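Local coordinates for protein transcriptional regulator, IclR family (Ruegeria sp. TM1040, PDB 3R4K) that probably binds DNA through an N-terminal helix-turn-helix domain and regulates transcription, its C-terminal IclR-type domain probably sensing a small-molecule effector, at residues A[94-99]-A[217-222]; A[197-202]-A[230-235]; A[6-11]-A[39-44]. One frame throughout, in Å; residues are numbered along the deposited sequence.

Contact 1. Residues A[94-99]-A[217-222]; sequences TGETTH and AAPTSR
Glu96 and Arg222 meet in a salt bridge just beyond the point where two antiparallel strands stop pairing. The glutamate side chain can be followed outward atom by atom. Its CB lies 3.7 Å from the carbonyl O of Ala217, and its CG packs on CB of Ala218. A bend at chi2 (-64°) turns CD over the same methyl, 3.5 Å from Ala218 CB. At the tip the carboxylate takes a side-on grip from the guanidinium: Arg222 NE reaches Glu96 OE2 at 2.8 Å in an almost straight bond, while NH2 donates to OE1. Both oxygens are met on their syn side; the two planes lie only 18° apart, and the paired bonds keep the two groups from turning against each other. Pro219 packs beside the pair, its CG over one face of the guanidinium toward the rim and its CD 3.2 Å from Glu96 OE1. Each carboxylate oxygen also accepts from a water; the one on OE1 is shared with Thr97 N and Ala217 O, the other with Arg222 O. Next to the bridge, Ala217 N donates to Thr97 O at 2.8 Å, whereas the return bond from Thr97 N to Ala217 O is weak. Beyond the pair, Arg222 NH2 also reaches Thr121 O, and Thr97 OG1 bonds to Val123 O. The contact thus sits where helix 79-94 turns through Gly95 into strand 97-104, beside the end of strand 210-219, with Gln227 of helix 225-245 touching Glu96.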
ATOM      1  N   THR A  94     -28.148  -4.086  12.437  1.00 46.19           N
ATOM      2  CA  THR A  94     -28.136  -4.446  13.862  1.00 45.29           C
ATOM      3  C   THR A  94     -28.980  -3.508  14.726  1.00 48.62           C
ATOM      4  O   THR A  94     -29.365  -3.881  15.843  1.00 51.13           O
ATOM      5  CB  THR A  94     -26.696  -4.450  14.388  1.00 42.82           C
ATOM      6  OG1 THR A  94     -26.151  -3.130  14.269  1.00 39.01           O
ATOM      7  CG2 THR A  94     -25.805  -5.453  13.662  1.00 37.71           C
ATOM      8  N   GLY A  95     -29.216  -2.294  14.237  1.00 40.76           N
ATOM      9  CA  GLY A  95     -29.954  -1.284  14.994  1.00 39.59           C
ATOM     10  C   GLY A  95     -29.126  -0.662  16.103  1.00 38.56           C
ATOM     11  O   GLY A  95     -29.643   0.083  16.941  1.00 35.15           O
ATOM     12  N   GLU A  96     -27.808  -0.926  16.070  1.00 35.35           N
ATOM     13  CA  GLU A  96     -26.854  -0.488  17.081  1.00 33.78           C
ATOM     14  C   GLU A  96     -25.689   0.332  16.508  1.00 36.44           C
ATOM     15  O   GLU A  96     -25.522   0.412  15.300  1.00 35.63           O
ATOM     16  CB  GLU A  96     -26.318  -1.714  17.833  1.00 36.05           C
ATOM     17  CG  GLU A  96     -27.409  -2.553  18.481  1.00 48.46           C
ATOM     18  CD  GLU A  96     -28.237  -1.908  19.579  1.00 62.03           C
ATOM     19  OE1 GLU A  96     -27.853  -0.821  20.068  1.00 47.93           O
ATOM     20  OE2 GLU A  96     -29.246  -2.524  19.989  1.00 50.06           O
ATOM     21  N   THR A  97     -24.910   0.972  17.398  1.00 33.42           N
ATOM     22  CA  THR A  97     -23.749   1.785  17.046  1.00 30.97           C
ATOM     23  C   THR A  97     -22.622   0.880  16.594  1.00 33.27           C
ATOM     24  O   THR A  97     -22.317  -0.103  17.267  1.00 35.11           O
ATOM     25  CB  THR A  97     -23.330   2.640  18.259  1.00 33.14           C
ATOM     26  OG1 THR A  97     -24.443   3.469  18.614  1.00 29.07           O
ATOM     27  CG2 THR A  97     -22.062   3.496  17.990  1.00 25.84           C
ATOM     28  N   THR A  98     -21.999   1.222  15.468  1.00 26.73           N
ATOM     29  CA  THR A  98     -20.867   0.470  14.934  1.00 25.98           C
ATOM     30  C   THR A  98     -19.637   1.376  14.914  1.00 28.52           C
ATOM     31  O   THR A  98     -19.780   2.586  14.773  1.00 27.13           O
ATOM     32  CB  THR A  98     -21.201  -0.106  13.556  1.00 32.57           C
ATOM     33  OG1 THR A  98     -21.554   0.969  12.691  1.00 32.63           O
ATOM     34  CG2 THR A  98     -22.340  -1.117  13.602  1.00 36.07           C
ATOM     35  N   HIS A  99     -18.443   0.809  15.086  1.00 25.81           N
ATOM     36  CA  HIS A  99     -17.230   1.613  15.043  1.00 26.65           C
ATOM     37  C   HIS A  99     -16.013   0.821  14.588  1.00 31.19           C
ATOM     38  O   HIS A  99     -15.902  -0.383  14.831  1.00 32.95           O
ATOM     39  CB  HIS A  99     -16.938   2.336  16.374  1.00 28.75           C
ATOM     40  CG  HIS A  99     -16.734   1.459  17.562  1.00 33.87           C
ATOM     41  ND1 HIS A  99     -15.471   1.269  18.110  1.00 36.99           N
ATOM     42  CD2 HIS A  99     -17.650   0.816  18.327  1.00 37.14           C
ATOM     43  CE1 HIS A  99     -15.653   0.478  19.156  1.00 38.05           C
ATOM     44  NE2 HIS A  99     -16.953   0.184  19.330  1.00 38.56           N
ATOM     45  N   ALA A 217     -21.479  -1.872  19.266  1.00 27.19           N
ATOM     46  CA  ALA A 217     -21.687  -1.506  20.680  1.00 26.38           C
ATOM     47  C   ALA A 217     -23.158  -1.339  20.935  1.00 33.70           C
ATOM     48  O   ALA A 217     -23.826  -0.546  20.267  1.00 34.69           O
ATOM     49  CB  ALA A 217     -20.942  -0.229  21.028  1.00 24.62           C
ATOM     50  N   ALA A 218     -23.679  -2.096  21.880  1.00 32.38           N
ATOM     51  CA  ALA A 218     -25.098  -2.046  22.188  1.00 33.36           C
ATOM     52  C   ALA A 218     -25.371  -1.921  23.680  1.00 38.07           C
ATOM     53  O   ALA A 218     -24.575  -2.397  24.487  1.00 40.59           O
ATOM     54  CB  ALA A 218     -25.754  -3.306  21.662  1.00 36.20           C
ATOM     55  N   PRO A 219     -26.519  -1.352  24.091  1.00 34.52           N
ATOM     56  CA  PRO A 219     -26.860  -1.381  25.519  1.00 35.79           C
ATOM     57  C   PRO A 219     -27.161  -2.818  25.935  1.00 45.42           C
ATOM     58  O   PRO A 219     -27.758  -3.586  25.167  1.00 45.22           O
ATOM     59  CB  PRO A 219     -28.119  -0.510  25.605  1.00 36.60           C
ATOM     60  CG  PRO A 219     -28.254   0.144  24.281  1.00 38.96           C
ATOM     61  CD  PRO A 219     -27.613  -0.754  23.305  1.00 35.07           C
ATOM     62  N   THR A 220     -26.749  -3.190  27.139  1.00 46.00           N
ATOM     63  CA  THR A 220     -27.007  -4.519  27.681  1.00 49.28           C
ATOM     64  C   THR A 220     -28.526  -4.816  27.659  1.00 54.94           C
ATOM     65  O   THR A 220     -28.915  -5.917  27.272  1.00 58.12           O
ATOM     66  CB  THR A 220     -26.402  -4.606  29.073  1.00 60.29           C
ATOM     67  OG1 THR A 220     -24.988  -4.492  28.928  1.00 55.61           O
ATOM     68  CG2 THR A 220     -26.721  -5.906  29.769  1.00 67.08           C
ATOM     69  N   SER A 221     -29.365  -3.811  27.982  1.00 48.93           N
ATOM     70  CA  SER A 221     -30.833  -3.908  28.005  1.00 49.51           C
ATOM     71  C   SER A 221     -31.443  -4.350  26.648  1.00 50.91           C
ATOM     72  O   SER A 221     -32.565  -4.859  26.629  1.00 50.74           O
ATOM     73  CB  SER A 221     -31.451  -2.576  28.444  1.00 52.76           C
ATOM     74  OG  SER A 221     -31.268  -1.512  27.516  1.00 61.99           O
ATOM     75  N   ARG A 222     -30.707  -4.164  25.532  1.00 45.93           N
ATOM     76  CA  ARG A 222     -31.168  -4.526  24.188  1.00 45.43           C
ATOM     77  C   ARG A 222     -30.501  -5.798  23.635  1.00 51.51           C
ATOM     78  O   ARG A 222     -30.747  -6.174  22.478  1.00 51.15           O
ATOM     79  CB  ARG A 222     -30.932  -3.362  23.226  1.00 38.84           C
ATOM     80  CG  ARG A 222     -32.061  -2.359  23.259  1.00 41.57           C
ATOM     81  CD  ARG A 222     -32.317  -1.724  21.905  1.00 33.34           C
ATOM     82  NE  ARG A 222     -31.141  -1.007  21.399  1.00 35.68           N
ATOM     83  CZ  ARG A 222     -30.895   0.283  21.595  1.00 44.84           C
ATOM     84  NH1 ARG A 222     -31.739   1.029  22.304  1.00 32.86           N
ATOM     85  NH2 ARG A 222     -29.807   0.842  21.080  1.00 29.80           N
TER
HETATM   86  O   HOH W   1     -25.943   1.274  20.207  1.00 38.22           O
HETATM   87  O   HOH W   2     -28.659  -5.294  20.404  1.00 51.92           O

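Contact 2. Residues A[197-202]-A[230-235]; sequences HSHAVP and TIPPAL
His199 turns one ring face to Ile231, whose CG2 methyl stands 3.9 Å from the ring centroid, 21° off the normal, in a CH-pi contact. The methyl is displaced toward the rim and comes closest to CG, with ND1 and CB also near, and the two side chains cross at about a right angle. A chi1 of -72° puts CG of His199 beside its backbone N, where Ile231 CG2 meets it. The closest packing is one turn further along the helix. There Leu235 CD2 presses into the strand, 3.5 Å from the backbone O of His199 and 3.7 Å from His199 CB, and it also lies near Ala200 N. The other branch, CD1, faces Val201, meeting CG2 at 3.9 Å, so that leucine and valine come tip to tip. This is helix-on-sheet packing in the C-terminal domain, whose IclR family belongs to the GAF clan, with a profilin-like fold: helix 225-245 packs on an antiparallel sheet, and the axes of 230-235 and 197-202 run within 26° of each other, 9.0 Å apart at closest. An alanine in place of His199 would probably take the ring face from Ile231 CG2 and the ring contact from Pro232 CG, opening a gap there, though CB would still meet Leu235 CD2. The looser side is at the partly exposed Pro232, next to the solvent-exposed Pro233; Pro232 CG touches the ring obliquely, 3.9 Å from His199 CD2. Pro232 and Pro233 have no backbone N-H to give to the preceding turn, and the helix is kinked there. Leu235 also touches Leu214 of strand 210-219 and Leu90 of helix 79-94, while Ile231 reaches Val216.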
ATOM      1  N   HIS A 197     -22.727  -3.795  25.866  1.00 47.23           N
ATOM      2  CA  HIS A 197     -22.388  -5.127  25.361  1.00 48.74           C
ATOM      3  C   HIS A 197     -21.847  -4.969  23.945  1.00 52.27           C
ATOM      4  O   HIS A 197     -22.594  -4.570  23.050  1.00 51.66           O
ATOM      5  CB  HIS A 197     -23.602  -6.079  25.393  1.00 51.43           C
ATOM      6  CG  HIS A 197     -23.268  -7.505  25.089  1.00 56.93           C
ATOM      7  ND1 HIS A 197     -23.850  -8.544  25.797  1.00 62.23           N
ATOM      8  CD2 HIS A 197     -22.419  -8.024  24.173  1.00 57.73           C
ATOM      9  CE1 HIS A 197     -23.355  -9.653  25.277  1.00 62.75           C
ATOM     10  NE2 HIS A 197     -22.482  -9.387  24.305  1.00 60.83           N
ATOM     11  N   SER A 198     -20.553  -5.249  23.749  1.00 48.15           N
ATOM     12  CA  SER A 198     -19.912  -5.116  22.452  1.00 46.53           C
ATOM     13  C   SER A 198     -19.480  -6.462  21.846  1.00 53.16           C
ATOM     14  O   SER A 198     -19.168  -7.416  22.561  1.00 55.50           O
ATOM     15  CB  SER A 198     -18.707  -4.180  22.527  1.00 50.78           C
ATOM     16  OG  SER A 198     -18.367  -3.733  23.832  1.00 68.35           O
ATOM     17  N   HIS A 199     -19.499  -6.515  20.505  1.00 48.47           N
ATOM     18  CA  HIS A 199     -19.069  -7.604  19.626  1.00 48.42           C
ATOM     19  C   HIS A 199     -18.030  -7.037  18.683  1.00 48.87           C
ATOM     20  O   HIS A 199     -18.253  -5.946  18.146  1.00 45.82           O
ATOM     21  CB  HIS A 199     -20.248  -8.156  18.810  1.00 50.04           C
ATOM     22  CG  HIS A 199     -21.239  -8.962  19.575  1.00 56.54           C
ATOM     23  ND1 HIS A 199     -22.204  -8.359  20.363  1.00 58.86           N
ATOM     24  CD2 HIS A 199     -21.448 -10.299  19.568  1.00 61.27           C
ATOM     25  CE1 HIS A 199     -22.932  -9.347  20.850  1.00 61.01           C
ATOM     26  NE2 HIS A 199     -22.512 -10.533  20.400  1.00 63.10           N
ATOM     27  N   ALA A 200     -16.913  -7.743  18.454  1.00 44.72           N
ATOM     28  CA  ALA A 200     -15.886  -7.236  17.537  1.00 42.12           C
ATOM     29  C   ALA A 200     -15.173  -8.334  16.790  1.00 44.08           C
ATOM     30  O   ALA A 200     -14.996  -9.437  17.304  1.00 45.55           O
ATOM     31  CB  ALA A 200     -14.871  -6.387  18.278  1.00 42.30           C
ATOM     32  N   VAL A 201     -14.772  -8.011  15.558  1.00 37.29           N
ATOM     33  CA  VAL A 201     -14.017  -8.886  14.659  1.00 36.48           C
ATOM     34  C   VAL A 201     -12.730  -8.162  14.255  1.00 39.97           C
ATOM     35  O   VAL A 201     -12.754  -6.937  14.093  1.00 38.71           O
ATOM     36  CB  VAL A 201     -14.825  -9.365  13.407  1.00 38.93           C
ATOM     37  CG1 VAL A 201     -15.951 -10.314  13.800  1.00 41.26           C
ATOM     38  CG2 VAL A 201     -15.346  -8.201  12.562  1.00 35.81           C
ATOM     39  N   PRO A 202     -11.602  -8.871  14.065  1.00 37.60           N
ATOM     40  CA  PRO A 202     -10.386  -8.176  13.623  1.00 35.72           C
ATOM     41  C   PRO A 202     -10.435  -7.826  12.128  1.00 36.13           C
ATOM     42  O   PRO A 202     -11.125  -8.483  11.348  1.00 33.73           O
ATOM     43  CB  PRO A 202      -9.289  -9.192  13.917  1.00 39.69           C
ATOM     44  CG  PRO A 202      -9.974 -10.524  13.741  1.00 46.20           C
ATOM     45  CD  PRO A 202     -11.383 -10.331  14.192  1.00 42.05           C
ATOM     46  N   THR A 230     -28.260 -12.513  15.750  1.00 59.37           N
ATOM     47  CA  THR A 230     -28.226 -11.727  14.510  1.00 57.33           C
ATOM     48  C   THR A 230     -26.949 -10.874  14.380  1.00 58.23           C
ATOM     49  O   THR A 230     -26.471 -10.685  13.253  1.00 57.12           O
ATOM     50  CB  THR A 230     -29.483 -10.828  14.453  1.00 69.15           C
ATOM     51  OG1 THR A 230     -30.645 -11.649  14.400  1.00 69.81           O
ATOM     52  CG2 THR A 230     -29.475  -9.772  13.325  1.00 67.57           C
ATOM     53  N   ILE A 231     -26.440 -10.312  15.494  1.00 52.12           N
ATOM     54  CA  ILE A 231     -25.253  -9.447  15.444  1.00 47.84           C
ATOM     55  C   ILE A 231     -24.016 -10.233  14.924  1.00 49.92           C
ATOM     56  O   ILE A 231     -23.425  -9.766  13.950  1.00 46.70           O
ATOM     57  CB  ILE A 231     -24.976  -8.704  16.785  1.00 49.36           C
ATOM     58  CG1 ILE A 231     -26.066  -7.631  17.044  1.00 49.02           C
ATOM     59  CG2 ILE A 231     -23.557  -8.097  16.807  1.00 46.11           C
ATOM     60  CD1 ILE A 231     -26.163  -7.099  18.466  1.00 51.24           C
ATOM     61  N   PRO A 232     -23.626 -11.402  15.496  1.00 49.16           N
ATOM     62  CA  PRO A 232     -22.425 -12.100  14.998  1.00 49.47           C
ATOM     63  C   PRO A 232     -22.400 -12.396  13.469  1.00 54.66           C
ATOM     64  O   PRO A 232     -21.396 -12.008  12.871  1.00 52.00           O
ATOM     65  CB  PRO A 232     -22.396 -13.377  15.840  1.00 54.27           C
ATOM     66  CG  PRO A 232     -23.037 -12.966  17.132  1.00 58.93           C
ATOM     67  CD  PRO A 232     -24.173 -12.097  16.684  1.00 53.35           C
ATOM     68  N   PRO A 233     -23.428 -12.982  12.784  1.00 54.00           N
ATOM     69  CA  PRO A 233     -23.317 -13.163  11.318  1.00 53.49           C
ATOM     70  C   PRO A 233     -23.180 -11.853  10.538  1.00 54.38           C
ATOM     71  O   PRO A 233     -22.420 -11.801   9.566  1.00 52.29           O
ATOM     72  CB  PRO A 233     -24.634 -13.857  10.930  1.00 58.36           C
ATOM     73  CG  PRO A 233     -25.207 -14.359  12.177  1.00 65.43           C
ATOM     74  CD  PRO A 233     -24.717 -13.500  13.284  1.00 58.85           C
ATOM     75  N   ALA A 234     -23.918 -10.802  10.960  1.00 50.30           N
ATOM     76  CA  ALA A 234     -23.910  -9.494  10.318  1.00 47.16           C
ATOM     77  C   ALA A 234     -22.544  -8.824  10.460  1.00 49.90           C
ATOM     78  O   ALA A 234     -22.029  -8.293   9.466  1.00 47.60           O
ATOM     79  CB  ALA A 234     -24.996  -8.614  10.903  1.00 47.59           C
ATOM     80  N   LEU A 235     -21.941  -8.892  11.675  1.00 46.36           N
ATOM     81  CA  LEU A 235     -20.626  -8.300  11.950  1.00 43.69           C
ATOM     82  C   LEU A 235     -19.515  -9.048  11.195  1.00 47.28           C
ATOM     83  O   LEU A 235     -18.669  -8.392  10.590  1.00 45.79           O
ATOM     84  CB  LEU A 235     -20.345  -8.257  13.464  1.00 43.98           C
ATOM     85  CG  LEU A 235     -18.940  -7.836  13.925  1.00 46.49           C
ATOM     86  CD1 LEU A 235     -18.604  -6.400  13.551  1.00 43.32           C
ATOM     87  CD2 LEU A 235     -18.790  -8.031  15.380  1.00 50.37           C
TER

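Contact 3. Residues A[6-11]-A[39-44]; sequences SKALTL and YRLMSE
Leu11 and Leu41 cross at about a right angle, much as the helical segments that carry them do, whose axes cross at 81°, 9.6 Å apart at closest. Leu11 reaches over the base of Leu41, with CD1 3.8 Å from Leu41 CB. In Leu41, chi1 (-68°) sets CG anti to the carbonyl carbon; both methyls beyond it meet Ala8. CD1 settles against the backbone, 3.9 Å from Ala8 N and as near to Lys7 CB, while CD2 faces the methyl of Ala8, 4.0 Å from Ala8 CB. The small alanine lets the backbones come near, its CA lying 5.5 Å from that of Leu41. Met42, present as selenomethionine, approaches Leu11 obliquely from the next position along its helix. Its chain is bent at chi2 and chi3, and SE lies 4.0 Å from Leu11 CD1, close also to Leu11 CB. Leu11 CD1 is therefore shared between the base of Leu41 and the selenium of Met42, an entirely apolar meeting. Leu27 of helix 24-31 touches both Leu11 and Met42, and Met33 covers Leu41 and Leu11 from the turn between helices. Val5 of the second subunit packs on Ala8, which places the dimer interface beside this core. Three helices converging on a small hydrophobic centre, with helices 24-31 and 35-47 joined by a short turn and a small antiparallel sheet alongside, are typical of winged helix-turn-helix domains such as that of IclR regulators, in which helix 35-47 is probably the one that reads DNA.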
ATOM      1  N   SER A   6     -10.536 -11.579 -18.526  1.00 43.04           N
ATOM      2  CA  SER A   6     -11.041 -12.270 -17.339  1.00 42.20           C
ATOM      3  C   SER A   6     -10.195 -13.506 -16.996  1.00 44.15           C
ATOM      4  O   SER A   6      -9.899 -13.738 -15.829  1.00 43.23           O
ATOM      5  CB  SER A   6     -12.489 -12.702 -17.559  1.00 49.69           C
ATOM      6  OG  SER A   6     -13.402 -11.621 -17.432  1.00 66.88           O
ATOM      7  N   LYS A   7      -9.818 -14.298 -18.026  1.00 40.69           N
ATOM      8  CA  LYS A   7      -9.003 -15.507 -17.906  1.00 39.87           C
ATOM      9  C   LYS A   7      -7.624 -15.184 -17.346  1.00 41.94           C
ATOM     10  O   LYS A   7      -7.163 -15.858 -16.417  1.00 40.14           O
ATOM     11  CB  LYS A   7      -8.851 -16.204 -19.260  1.00 42.17           C
ATOM     12  CG  LYS A   7      -9.841 -17.334 -19.491  1.00 46.52           C
ATOM     13  CD  LYS A   7      -9.965 -17.716 -20.970  1.00 41.75           C
ATOM     14  CE  LYS A   7      -9.015 -18.792 -21.389  1.00 49.44           C
ATOM     15  NZ  LYS A   7      -9.202 -19.180 -22.808  1.00 67.39           N
ATOM     16  N   ALA A   8      -6.986 -14.123 -17.896  1.00 37.45           N
ATOM     17  CA  ALA A   8      -5.665 -13.664 -17.485  1.00 34.61           C
ATOM     18  C   ALA A   8      -5.675 -13.209 -16.032  1.00 39.78           C
ATOM     19  O   ALA A   8      -4.792 -13.590 -15.261  1.00 40.15           O
ATOM     20  CB  ALA A   8      -5.217 -12.531 -18.386  1.00 34.70           C
ATOM     21  N   LEU A   9      -6.703 -12.439 -15.641  1.00 36.49           N
ATOM     22  CA  LEU A   9      -6.796 -11.911 -14.292  1.00 35.21           C
ATOM     23  C   LEU A   9      -7.119 -12.997 -13.264  1.00 40.29           C
ATOM     24  O   LEU A   9      -6.687 -12.865 -12.122  1.00 40.38           O
ATOM     25  CB  LEU A   9      -7.788 -10.741 -14.221  1.00 34.66           C
ATOM     26  CG  LEU A   9      -7.419  -9.554 -15.110  1.00 37.60           C
ATOM     27  CD1 LEU A   9      -8.560  -8.574 -15.212  1.00 36.36           C
ATOM     28  CD2 LEU A   9      -6.064  -8.903 -14.692  1.00 39.41           C
ATOM     29  N   THR A  10      -7.790 -14.091 -13.676  1.00 37.91           N
ATOM     30  CA  THR A  10      -8.098 -15.240 -12.810  1.00 38.31           C
ATOM     31  C   THR A  10      -6.793 -15.924 -12.378  1.00 42.73           C
ATOM     32  O   THR A  10      -6.708 -16.398 -11.248  1.00 42.48           O
ATOM     33  CB  THR A  10      -9.030 -16.216 -13.538  1.00 43.57           C
ATOM     34  OG1 THR A  10     -10.253 -15.548 -13.834  1.00 50.01           O
ATOM     35  CG2 THR A  10      -9.340 -17.448 -12.736  1.00 43.54           C
ATOM     36  N   LEU A  11      -5.776 -15.955 -13.275  1.00 38.56           N
ATOM     37  CA  LEU A  11      -4.483 -16.580 -13.002  1.00 37.73           C
ATOM     38  C   LEU A  11      -3.792 -15.926 -11.800  1.00 40.37           C
ATOM     39  O   LEU A  11      -3.156 -16.635 -11.012  1.00 39.79           O
ATOM     40  CB  LEU A  11      -3.561 -16.550 -14.243  1.00 37.09           C
ATOM     41  CG  LEU A  11      -3.977 -17.435 -15.439  1.00 42.60           C
ATOM     42  CD1 LEU A  11      -3.108 -17.152 -16.664  1.00 42.08           C
ATOM     43  CD2 LEU A  11      -3.885 -18.908 -15.093  1.00 45.92           C
ATOM     44  N   TYR A  39       0.767 -19.870 -20.701  1.00 40.55           N
ATOM     45  CA  TYR A  39       2.015 -19.245 -21.116  1.00 40.15           C
ATOM     46  C   TYR A  39       1.779 -17.911 -21.847  1.00 43.53           C
ATOM     47  O   TYR A  39       2.474 -16.935 -21.561  1.00 41.44           O
ATOM     48  CB  TYR A  39       2.843 -20.188 -22.011  1.00 43.03           C
ATOM     49  CG  TYR A  39       4.192 -19.597 -22.362  1.00 45.67           C
ATOM     50  CD1 TYR A  39       5.202 -19.502 -21.408  1.00 47.68           C
ATOM     51  CD2 TYR A  39       4.440 -19.067 -23.630  1.00 46.53           C
ATOM     52  CE1 TYR A  39       6.434 -18.915 -21.711  1.00 48.54           C
ATOM     53  CE2 TYR A  39       5.672 -18.484 -23.945  1.00 47.29           C
ATOM     54  CZ  TYR A  39       6.667 -18.413 -22.982  1.00 55.67           C
ATOM     55  OH  TYR A  39       7.880 -17.838 -23.279  1.00 59.72           O
ATOM     56  N   ARG A  40       0.814 -17.884 -22.783  1.00 42.45           N
ATOM     57  CA  ARG A  40       0.448 -16.726 -23.602  1.00 43.18           C
ATOM     58  C   ARG A  40      -0.076 -15.566 -22.752  1.00 45.82           C
ATOM     59  O   ARG A  40       0.308 -14.414 -22.973  1.00 46.54           O
ATOM     60  CB  ARG A  40      -0.618 -17.132 -24.621  1.00 46.94           C
ATOM     61  CG  ARG A  40      -0.295 -16.729 -26.049  1.00 62.58           C
ATOM     62  CD  ARG A  40      -1.401 -17.131 -27.018  1.00 79.55           C
ATOM     63  NE  ARG A  40      -1.459 -18.578 -27.283  1.00 88.50           N
ATOM     64  CZ  ARG A  40      -2.461 -19.376 -26.914  1.00 99.41           C
ATOM     65  NH1 ARG A  40      -3.503 -18.885 -26.247  1.00 88.21           N
ATOM     66  NH2 ARG A  40      -2.431 -20.669 -27.212  1.00 79.38           N
ATOM     67  N   LEU A  41      -0.953 -15.885 -21.791  1.00 39.23           N
ATOM     68  CA  LEU A  41      -1.580 -14.942 -20.877  1.00 37.25           C
ATOM     69  C   LEU A  41      -0.566 -14.408 -19.862  1.00 37.06           C
ATOM     70  O   LEU A  41      -0.576 -13.205 -19.570  1.00 36.79           O
ATOM     71  CB  LEU A  41      -2.771 -15.609 -20.150  1.00 37.74           C
ATOM     72  CG  LEU A  41      -3.998 -15.980 -20.996  1.00 43.26           C
ATOM     73  CD1 LEU A  41      -5.057 -16.667 -20.150  1.00 44.31           C
ATOM     74  CD2 LEU A  41      -4.608 -14.766 -21.666  1.00 44.80           C
HETATM   75  N   MSE A  42       0.316 -15.291 -19.331  1.00 28.98           N
HETATM   76  CA  MSE A  42       1.334 -14.870 -18.356  1.00 25.48           C
HETATM   77  C   MSE A  42       2.407 -13.980 -19.022  1.00 33.36           C
HETATM   78  O   MSE A  42       2.942 -13.086 -18.366  1.00 32.53           O
HETATM   79  CB  MSE A  42       1.969 -16.065 -17.643  1.00 25.03           C
HETATM   80  CG  MSE A  42       1.007 -16.785 -16.703  1.00 28.28           C
HETATM   81 SE   MSE A  42       0.316 -15.720 -15.251  0.75 29.97          SE
HETATM   82  CE  MSE A  42       1.849 -15.849 -14.154  1.00 26.87           C
ATOM     83  N   SER A  43       2.646 -14.171 -20.338  1.00 32.86           N
ATOM     84  CA  SER A  43       3.582 -13.366 -21.132  1.00 33.91           C
ATOM     85  C   SER A  43       3.051 -11.950 -21.306  1.00 39.27           C
ATOM     86  O   SER A  43       3.808 -10.987 -21.181  1.00 40.36           O
ATOM     87  CB  SER A  43       3.833 -14.015 -22.490  1.00 37.78           C
ATOM     88  OG  SER A  43       4.680 -15.138 -22.293  1.00 47.39           O
ATOM     89  N   GLU A  44       1.734 -11.837 -21.537  1.00 35.25           N
ATOM     90  CA  GLU A  44       1.021 -10.585 -21.687  1.00 34.57           C
ATOM     91  C   GLU A  44       1.012  -9.826 -20.358  1.00 38.86           C
ATOM     92  O   GLU A  44       1.168  -8.604 -20.362  1.00 40.60           O
ATOM     93  CB  GLU A  44      -0.406 -10.839 -22.189  1.00 36.40           C
ATOM     94  CG  GLU A  44      -0.534 -10.768 -23.694  1.00 48.67           C
ATOM     95  CD  GLU A  44      -1.959 -10.770 -24.203  1.00 75.46           C
ATOM     96  OE1 GLU A  44      -2.503 -11.881 -24.396  1.00 69.66           O
ATOM     97  OE2 GLU A  44      -2.532  -9.669 -24.399  1.00 72.89           O
TER

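In the fold
From the N terminus, contact 3 closes first, bringing helix 35-47 against helix 4-12 within the DNA-binding domain. Its centre lies about 46 Å from that of contact 1 and 39 Å from that of contact 2, on the opposite side of the chain's centre. The other two belong to the C-terminal domain and cross along the chain. Contact 1 opens at 94-99 and closes a long loop at 217-222, inside which 197-202 has already passed; contact 2 then closes at 230-235. Contact 1 joins strands 97-104 and 210-219; contact 2 packs helix 225-245 on strand 196-204, the neighbour of 210-219 on its other side in the same sheet. The pair touch directly, Ala218 O probably hydrogen-bonding to His197 N.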